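Local coordinates for L-Ala-D/L-Glu Epimerase (Escherichia coli, PDB 1JPD), which belongs to the enolase superfamily, pairing an enolase-type N-terminal domain with a C-terminal domain of the TIM-barrel class, at residues Arg192-Leu195 against Leu196-Gly200; Ala264-Ala267 against Arg268-Phe272; Gln316-Thr319 against Gly320-His323; Gly55-Asp58 against Ala59-Met62. All coordinates share one frame; numbering follows the deposited sequence.

Contact 1: residues Arg192-Leu195 against Leu196-Gly200; sequences RCQL and LADLG
A first torsion of 172° turns Leu195 CG away from its backbone nitrogen, and one of -62° sets Leu199 CG opposite its carbonyl carbon; the two leucines, one helical turn apart, bring their methyls together, Leu195 CD1 lying 4.2 Å from Leu199 CD1. On the exposed flank the Gln194 chain, folded at its middle, brings its amide toward the carboxylate of Asp198; Gln194 NE2 stays 3.8 Å from Asp198 OD1, and the two flat groups are turned 43° apart. Beneath these side chains runs the regular bonding of the helix: Leu196 N to Arg192 O at 3.0 Å, Ala197 N to Cys193 O at 2.9 Å and Asp198 N to Gln194 O at 2.9 Å. The last, from Leu199 N to Leu195 O, is weak, at the point where Leu199 leaves helical geometry. Gly200, with positive phi, is the C' residue of a Schellman motif, its N bonding to Ala197 O at 3.0 Å while Val201 N reaches back to Leu196 O. Helix 189-198 thereby ends within the beta-alpha-beta unit from strand 175-179 to strand 203-205; Cys193 and Leu196 pack on Leu204 of the latter strand, and Leu196 and Leu199 meet Met164 of helix 160-170.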
loop_
_atom_site.group_PDB
_atom_site.type_symbol
_atom_site.label_atom_id
_atom_site.label_comp_id
_atom_site.label_asym_id
_atom_site.label_seq_id
_atom_site.Cartn_x
_atom_site.Cartn_y
_atom_site.Cartn_z
ATOM N N ARG A 192 -5.556 2.553 -25.444
ATOM C CA ARG A 192 -4.401 2.185 -24.631
ATOM C C ARG A 192 -4.710 0.990 -23.786
ATOM O O ARG A 192 -3.916 0.053 -23.750
ATOM C CB ARG A 192 -3.931 3.319 -23.719
ATOM C CG ARG A 192 -3.101 4.331 -24.453
ATOM C CD ARG A 192 -2.669 5.437 -23.517
ATOM N NE ARG A 192 -1.801 6.414 -24.166
ATOM C CZ ARG A 192 -1.153 7.387 -23.526
ATOM N NH1 ARG A 192 -1.269 7.523 -22.208
ATOM N NH2 ARG A 192 -0.378 8.222 -24.206
ATOM N N CYS A 193 -5.851 1.013 -23.102
ATOM C CA CYS A 193 -6.219 -0.131 -22.280
ATOM C C CYS A 193 -6.306 -1.337 -23.199
ATOM O O CYS A 193 -5.911 -2.440 -22.825
ATOM C CB CYS A 193 -7.562 0.086 -21.579
ATOM S SG CYS A 193 -7.580 1.408 -20.358
ATOM N N GLN A 194 -6.793 -1.117 -24.418
ATOM C CA GLN A 194 -6.928 -2.207 -25.377
ATOM C C GLN A 194 -5.578 -2.819 -25.726
ATOM O O GLN A 194 -5.467 -4.030 -25.889
ATOM C CB GLN A 194 -7.626 -1.733 -26.652
ATOM C CG GLN A 194 -8.134 -2.899 -27.489
ATOM C CD GLN A 194 -9.060 -3.807 -26.691
ATOM O OE1 GLN A 194 -10.125 -3.377 -26.235
ATOM N NE2 GLN A 194 -8.654 -5.063 -26.510
ATOM N N LEU A 195 -4.552 -1.981 -25.842
ATOM C CA LEU A 195 -3.210 -2.472 -26.131
ATOM C C LEU A 195 -2.682 -3.278 -24.946
ATOM O O LEU A 195 -2.056 -4.313 -25.132
ATOM C CB LEU A 195 -2.256 -1.316 -26.399
ATOM C CG LEU A 195 -0.809 -1.793 -26.498
ATOM C CD1 LEU A 195 -0.693 -2.792 -27.648
ATOM C CD2 LEU A 195 0.119 -0.617 -26.714
ATOM N N LEU A 196 -2.921 -2.796 -23.728
ATOM C CA LEU A 196 -2.466 -3.512 -22.547
ATOM C C LEU A 196 -3.117 -4.884 -22.530
ATOM O O LEU A 196 -2.491 -5.877 -22.139
ATOM C CB LEU A 196 -2.811 -2.744 -21.264
ATOM C CG LEU A 196 -2.104 -1.390 -21.133
ATOM C CD1 LEU A 196 -2.394 -0.782 -19.759
ATOM C CD2 LEU A 196 -0.601 -1.585 -21.329
ATOM N N ALA A 197 -4.372 -4.942 -22.968
ATOM C CA ALA A 197 -5.091 -6.208 -23.015
ATOM C C ALA A 197 -4.487 -7.115 -24.089
ATOM O O ALA A 197 -4.333 -8.313 -23.867
ATOM C CB ALA A 197 -6.571 -5.973 -23.284
ATOM N N ASP A 198 -4.130 -6.556 -25.245
ATOM C CA ASP A 198 -3.530 -7.375 -26.299
ATOM C C ASP A 198 -2.231 -8.028 -25.813
ATOM O O ASP A 198 -1.836 -9.079 -26.321
ATOM C CB ASP A 198 -3.205 -6.549 -27.558
ATOM C CG ASP A 198 -4.440 -6.007 -28.260
ATOM O OD1 ASP A 198 -5.543 -6.575 -28.095
ATOM O OD2 ASP A 198 -4.304 -5.012 -29.004
ATOM N N LEU A 199 -1.575 -7.400 -24.832
ATOM C CA LEU A 199 -0.307 -7.887 -24.290
ATOM C C LEU A 199 -0.467 -8.707 -23.015
ATOM O O LEU A 199 0.522 -9.082 -22.363
ATOM C CB LEU A 199 0.631 -6.705 -24.031
ATOM C CG LEU A 199 1.004 -5.926 -25.299
ATOM C CD1 LEU A 199 1.934 -4.768 -24.966
ATOM C CD2 LEU A 199 1.671 -6.876 -26.287
ATOM N N GLY A 200 -1.716 -8.979 -22.657
ATOM C CA GLY A 200 -1.990 -9.766 -21.471
ATOM C C GLY A 200 -1.732 -9.068 -20.148
ATOM O O GLY A 200 -1.511 -9.739 -19.140
#

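Contact 2: residues Ala264-Ala267 against Arg268-Phe272; sequences ATEA and RAQGF
Glu266, in the last turn of helix 257-269, and Gln270, just beyond its end, meet at an angle, carboxylate and amide planes 63° apart. Gln270 NE2 donates to Glu266 OE2 at 3.2 Å, approaching that oxygen on its anti side, 19° out of the carboxylate plane; the acceptor lies close to the plane of the Gln270 amide. The bend of Glu266 at chi2 (47°) directs its carboxylate along the helix toward this partner, whereas Gln270 extends beyond CG. On another side of the turn, Phe272 presents a ring edge to the backbone: Ala267 O lies near the ring plane, 3.4 Å from Phe272 CD1, and Ala267 CB lies 4.1 Å from Phe272 CB, an apolar contact. The same carbonyl accepts from Phe272 N at 3.1 Å, with the donor above the carbonyl plane, and weakly from Gln270 N. With Gly271 N bonded to Arg268 O, this completes a Schellman motif in which Gly271, at positive phi, turns the chain out of the helix. Phe272 leads into strand 273-276, its ring packing on Leu237 and Leu240 of helix 237-240 and on Val247 of strand 246-249, while Ala264 and Ala267 rest against Leu274 of strand 273-276.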
loop_
_atom_site.group_PDB
_atom_site.type_symbol
_atom_site.label_atom_id
_atom_site.label_comp_id
_atom_site.label_asym_id
_atom_site.label_seq_id
_atom_site.Cartn_x
_atom_site.Cartn_y
_atom_site.Cartn_z
ATOM N N ALA A 264 -11.695 -4.177 2.930
ATOM C CA ALA A 264 -11.519 -5.407 2.160
ATOM C C ALA A 264 -12.852 -6.144 2.078
ATOM O O ALA A 264 -13.322 -6.487 0.992
ATOM C CB ALA A 264 -10.466 -6.295 2.821
ATOM N N THR A 265 -13.458 -6.374 3.240
ATOM C CA THR A 265 -14.744 -7.055 3.325
ATOM C C THR A 265 -15.789 -6.305 2.512
ATOM O O THR A 265 -16.445 -6.865 1.635
ATOM C CB THR A 265 -15.253 -7.117 4.783
ATOM O OG1 THR A 265 -14.297 -7.802 5.596
ATOM C CG2 THR A 265 -16.594 -7.847 4.850
ATOM N N GLU A 266 -15.936 -5.025 2.820
ATOM C CA GLU A 266 -16.913 -4.186 2.151
ATOM C C GLU A 266 -16.702 -4.066 0.647
ATOM O O GLU A 266 -17.668 -4.069 -0.119
ATOM C CB GLU A 266 -16.911 -2.799 2.787
ATOM C CG GLU A 266 -18.071 -1.935 2.366
ATOM C CD GLU A 266 -19.380 -2.682 2.432
ATOM O OE1 GLU A 266 -19.494 -3.614 3.261
ATOM O OE2 GLU A 266 -20.296 -2.332 1.663
ATOM N N ALA A 267 -15.447 -3.963 0.220
ATOM C CA ALA A 267 -15.142 -3.823 -1.203
ATOM C C ALA A 267 -15.502 -5.089 -1.962
ATOM O O ALA A 267 -16.123 -5.032 -3.023
ATOM C CB ALA A 267 -13.666 -3.495 -1.401
ATOM N N ARG A 268 -15.094 -6.229 -1.417
ATOM C CA ARG A 268 -15.394 -7.512 -2.037
ATOM C C ARG A 268 -16.895 -7.625 -2.263
ATOM O O ARG A 268 -17.356 -7.895 -3.376
ATOM C CB ARG A 268 -14.965 -8.652 -1.128
ATOM C CG ARG A 268 -13.522 -9.043 -1.196
ATOM C CD ARG A 268 -13.338 -10.188 -0.237
ATOM N NE ARG A 268 -12.108 -10.929 -0.451
ATOM C CZ ARG A 268 -11.828 -12.061 0.179
ATOM N NH1 ARG A 268 -12.697 -12.558 1.050
ATOM N NH2 ARG A 268 -10.691 -12.700 -0.063
ATOM N N ALA A 269 -17.646 -7.417 -1.183
ATOM C CA ALA A 269 -19.099 -7.497 -1.216
ATOM C C ALA A 269 -19.695 -6.719 -2.380
ATOM O O ALA A 269 -20.715 -7.121 -2.934
ATOM C CB ALA A 269 -19.684 -6.994 0.108
ATOM N N GLN A 270 -19.067 -5.611 -2.758
ATOM C CA GLN A 270 -19.581 -4.812 -3.866
ATOM C C GLN A 270 -19.000 -5.192 -5.217
ATOM O O GLN A 270 -19.188 -4.475 -6.201
ATOM C CB GLN A 270 -19.359 -3.326 -3.604
ATOM C CG GLN A 270 -20.215 -2.795 -2.481
ATOM C CD GLN A 270 -20.177 -1.288 -2.380
ATOM O OE1 GLN A 270 -20.355 -0.582 -3.377
ATOM N NE2 GLN A 270 -19.962 -0.781 -1.170
ATOM N N GLY A 271 -18.285 -6.311 -5.262
ATOM C CA GLY A 271 -17.729 -6.781 -6.521
ATOM C C GLY A 271 -16.348 -6.301 -6.910
ATOM O O GLY A 271 -15.895 -6.559 -8.028
ATOM N N PHE A 272 -15.670 -5.609 -6.003
ATOM C CA PHE A 272 -14.332 -5.115 -6.295
ATOM C C PHE A 272 -13.276 -6.166 -5.979
ATOM O O PHE A 272 -13.434 -6.952 -5.046
ATOM C CB PHE A 272 -14.005 -3.865 -5.463
ATOM C CG PHE A 272 -14.839 -2.657 -5.792
ATOM C CD1 PHE A 272 -16.006 -2.385 -5.084
ATOM C CD2 PHE A 272 -14.427 -1.762 -6.774
ATOM C CE1 PHE A 272 -16.746 -1.231 -5.345
ATOM C CE2 PHE A 272 -15.161 -0.608 -7.041
ATOM C CZ PHE A 272 -16.324 -0.340 -6.324
#

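Contact 3: residues Gln316-Thr319 against Gly320-His323; sequences QFTT and GELH
The Phe317 ring takes Leu322 CD1 over one face, and the His323 ring meets Thr318 at its edge, on the two faces of a short antiparallel beta hairpin. Leu322 CD1 makes a CH-pi contact, 3.6 Å from the centroid of the Phe317 ring and shifted toward its rim. The two side chains run alongside each other, pointing the same way from a non-hydrogen-bonded pair; CG of Leu322 stands anti to its backbone nitrogen (chi1 168°), which places the methyl over the neighbouring ring. On the face carrying Thr318, Glu321 and His323, the imidazole lies across the threonine at about a right angle. Thr318 OG1 and His323 NE2 are hydrogen-bonded at 2.9 Å, and either could be the donor. Thr318 OG1 sits between its own nitrogen and carbonyl carbon (chi1 64°), where it faces both the imidazole and the Glu321 side chain.

Thr318 and Glu321 form a hydrogen-bonded pair round a type II turn, with Glu321 N to Thr318 O at 2.7 Å and Thr318 N to Glu321 O at 3.0 Å. Gly320 takes the positive phi at the third position of this turn, and its N is held by Gln126 OE1. Strand 321-323 lies between its hairpin partner and strand 121-128, so the hairpin extends the sheet beside the first strand of the barrel domain; Leu322 packs there on Val122 and Thr124. Farther from the turn, His323 N donates to Gln316 O at 2.8 Å, nearly along the C=O axis.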
loop_
_atom_site.group_PDB
_atom_site.type_symbol
_atom_site.label_atom_id
_atom_site.label_comp_id
_atom_site.label_asym_id
_atom_site.label_seq_id
_atom_site.Cartn_x
_atom_site.Cartn_y
_atom_site.Cartn_z
ATOM N N GLN A 316 12.402 -10.519 5.516
ATOM C CA GLN A 316 13.302 -10.956 4.462
ATOM C C GLN A 316 12.712 -10.873 3.058
ATOM O O GLN A 316 11.729 -11.542 2.734
ATOM C CB GLN A 316 13.805 -12.368 4.765
ATOM C CG GLN A 316 14.707 -12.409 6.002
ATOM C CD GLN A 316 15.839 -11.378 5.929
ATOM O OE1 GLN A 316 16.741 -11.489 5.097
ATOM N NE2 GLN A 316 15.783 -10.367 6.795
ATOM N N PHE A 317 13.335 -10.029 2.240
ATOM C CA PHE A 317 12.929 -9.807 0.861
ATOM C C PHE A 317 14.001 -10.250 -0.129
ATOM O O PHE A 317 15.179 -9.930 0.034
ATOM C CB PHE A 317 12.684 -8.317 0.581
ATOM C CG PHE A 317 11.459 -7.744 1.227
ATOM C CD1 PHE A 317 11.552 -7.061 2.435
ATOM C CD2 PHE A 317 10.225 -7.805 0.580
ATOM C CE1 PHE A 317 10.431 -6.438 2.989
ATOM C CE2 PHE A 317 9.101 -7.190 1.123
ATOM C CZ PHE A 317 9.205 -6.500 2.331
ATOM N N THR A 318 13.582 -10.977 -1.161
ATOM C CA THR A 318 14.475 -11.400 -2.245
ATOM C C THR A 318 13.741 -10.877 -3.476
ATOM O O THR A 318 12.535 -10.617 -3.403
ATOM C CB THR A 318 14.620 -12.934 -2.344
ATOM O OG1 THR A 318 13.353 -13.527 -2.672
ATOM C CG2 THR A 318 15.132 -13.501 -1.031
ATOM N N THR A 319 14.440 -10.714 -4.594
ATOM C CA THR A 319 13.795 -10.179 -5.795
ATOM C C THR A 319 12.389 -10.746 -6.068
ATOM O O THR A 319 12.229 -11.918 -6.415
ATOM C CB THR A 319 14.676 -10.387 -7.054
ATOM O OG1 THR A 319 15.918 -9.678 -6.906
ATOM C CG2 THR A 319 13.959 -9.858 -8.287
ATOM N N GLY A 320 11.373 -9.901 -5.888
ATOM C CA GLY A 320 10.002 -10.308 -6.140
ATOM C C GLY A 320 9.336 -11.148 -5.070
ATOM O O GLY A 320 8.210 -11.622 -5.265
ATOM N N GLU A 321 10.002 -11.342 -3.935
ATOM C CA GLU A 321 9.406 -12.151 -2.878
ATOM C C GLU A 321 9.591 -11.622 -1.464
ATOM O O GLU A 321 10.588 -10.980 -1.135
ATOM C CB GLU A 321 9.954 -13.580 -2.928
ATOM C CG GLU A 321 9.955 -14.209 -4.302
ATOM C CD GLU A 321 10.381 -15.660 -4.275
ATOM O OE1 GLU A 321 11.399 -15.971 -3.617
ATOM O OE2 GLU A 321 9.699 -16.485 -4.921
ATOM N N LEU A 322 8.607 -11.920 -0.629
ATOM C CA LEU A 322 8.625 -11.540 0.768
ATOM C C LEU A 322 8.531 -12.860 1.513
ATOM O O LEU A 322 7.512 -13.549 1.431
ATOM C CB LEU A 322 7.419 -10.656 1.097
ATOM C CG LEU A 322 7.162 -10.411 2.582
ATOM C CD1 LEU A 322 8.389 -9.786 3.228
ATOM C CD2 LEU A 322 5.946 -9.520 2.735
ATOM N N HIS A 323 9.595 -13.219 2.223
ATOM C CA HIS A 323 9.632 -14.475 2.969
ATOM C C HIS A 323 9.195 -14.313 4.414
ATOM O O HIS A 323 9.825 -13.595 5.186
ATOM C CB HIS A 323 11.040 -15.059 2.920
ATOM C CG HIS A 323 11.534 -15.297 1.529
ATOM N ND1 HIS A 323 10.998 -16.265 0.706
ATOM C CD2 HIS A 323 12.481 -14.663 0.799
ATOM C CE1 HIS A 323 11.592 -16.214 -0.472
ATOM N NE2 HIS A 323 12.496 -15.250 -0.442
#

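Contact 4: residues Gly55-Asp58 against Ala59-Met62; sequences GESD and ASVM
Asp58, Ser57 and Val61 carry the contact that opens helix 58-66, in which Ser57 is the N-cap. The hydroxyl of Ser57 turns back over the first turn, standing between its own nitrogen and carbonyl carbon (chi1 58°), and Ser57 OG accepts from Ser60 N at 3.0 Å with an N-H...O angle of 157°. This capping bond gives a partner to an amide that has no preceding helical turn to bond to. Ser57 O takes up Val61 N at 3.0 Å, and Asp58 O takes up Met62 N at 2.9 Å, beginning the regular helical pattern. Asp58 is the buried first residue of the helix; its carboxylate OD2 has a long, weak ion pair with Arg31 NH1 and lies close to Glu11 OE2, a like charge. Val61, also buried, packs on Pro50 and on Ala89 and Ala90 of helix 89-104. The carboxylate of Glu56 is gripped at both oxygens, by Tyr51 N and Ala89 N, and its aliphatic stem touches the helix through Glu56 CB, 3.9 Å from Val61 CG2.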
loop_
_atom_site.group_PDB
_atom_site.type_symbol
_atom_site.label_atom_id
_atom_site.label_comp_id
_atom_site.label_asym_id
_atom_site.label_seq_id
_atom_site.Cartn_x
_atom_site.Cartn_y
_atom_site.Cartn_z
ATOM N N GLY A 55 -2.096 16.220 2.175
ATOM C CA GLY A 55 -1.968 17.276 3.166
ATOM C C GLY A 55 -1.438 16.866 4.530
ATOM O O GLY A 55 -1.921 17.355 5.563
ATOM N N GLU A 56 -0.446 15.981 4.551
ATOM C CA GLU A 56 0.133 15.547 5.811
ATOM C C GLU A 56 1.644 15.718 5.745
ATOM O O GLU A 56 2.265 15.560 4.699
ATOM C CB GLU A 56 -0.162 14.082 6.066
ATOM C CG GLU A 56 -1.615 13.679 6.030
ATOM C CD GLU A 56 -1.782 12.178 6.255
ATOM O OE1 GLU A 56 -0.969 11.399 5.695
ATOM O OE2 GLU A 56 -2.725 11.786 6.978
ATOM N N SER A 57 2.225 16.045 6.886
ATOM C CA SER A 57 3.666 16.211 7.015
ATOM C C SER A 57 3.951 15.544 8.354
ATOM O O SER A 57 3.008 15.194 9.070
ATOM C CB SER A 57 4.005 17.695 7.083
ATOM O OG SER A 57 3.328 18.283 8.184
ATOM N N ASP A 58 5.218 15.349 8.705
ATOM C CA ASP A 58 5.497 14.725 9.995
ATOM C C ASP A 58 4.937 15.582 11.129
ATOM O O ASP A 58 4.374 15.056 12.093
ATOM C CB ASP A 58 6.997 14.518 10.198
ATOM C CG ASP A 58 7.571 13.477 9.267
ATOM O OD1 ASP A 58 6.824 12.565 8.859
ATOM O OD2 ASP A 58 8.776 13.558 8.954
ATOM N N ALA A 59 5.083 16.900 11.011
ATOM C CA ALA A 59 4.581 17.820 12.034
ATOM C C ALA A 59 3.064 17.705 12.154
ATOM O O ALA A 59 2.509 17.608 13.257
ATOM C CB ALA A 59 4.964 19.249 11.678
ATOM N N SER A 60 2.408 17.712 10.998
ATOM C CA SER A 60 0.957 17.616 10.905
ATOM C C SER A 60 0.390 16.353 11.561
ATOM O O SER A 60 -0.605 16.404 12.292
ATOM C CB SER A 60 0.550 17.649 9.434
ATOM O OG SER A 60 -0.855 17.651 9.312
ATOM N N VAL A 61 1.028 15.218 11.290
ATOM C CA VAL A 61 0.595 13.945 11.841
ATOM C C VAL A 61 0.942 13.805 13.322
ATOM O O VAL A 61 0.175 13.222 14.090
ATOM C CB VAL A 61 1.216 12.777 11.059
ATOM C CG1 VAL A 61 0.746 11.456 11.640
ATOM C CG2 VAL A 61 0.835 12.883 9.589
ATOM N N MET A 62 2.094 14.331 13.730
ATOM C CA MET A 62 2.476 14.242 15.135
ATOM C C MET A 62 1.490 15.051 15.963
ATOM O O MET A 62 1.087 14.634 17.050
ATOM C CB MET A 62 3.905 14.747 15.345
ATOM C CG MET A 62 4.945 13.809 14.776
ATOM S SD MET A 62 6.617 14.342 15.115
ATOM C CE MET A 62 6.766 13.816 16.826
#

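In the fold
Contacts 1, 2 and 3 belong to the barrel-type C-terminal region, whereas contact 4 lies in the N-terminal domain, its centre about 39 Å from that of contact 1 on the other side of the chain's centre. Each mixes core and surface: Cys193 and Leu196, Ala267 and Phe272, Leu322, and Asp58 and Val61 are buried, while polar residues such as Gln194, Asp198, Thr318 and Ser57 are exposed. Contacts 1 and 2 finish different helices with the same Schellman ending; contact 4 treats the opposite helix end with a serine hydroxyl. Contact 3 alone is built from strands, apolar on one face and polar on the other. No two contacts touch.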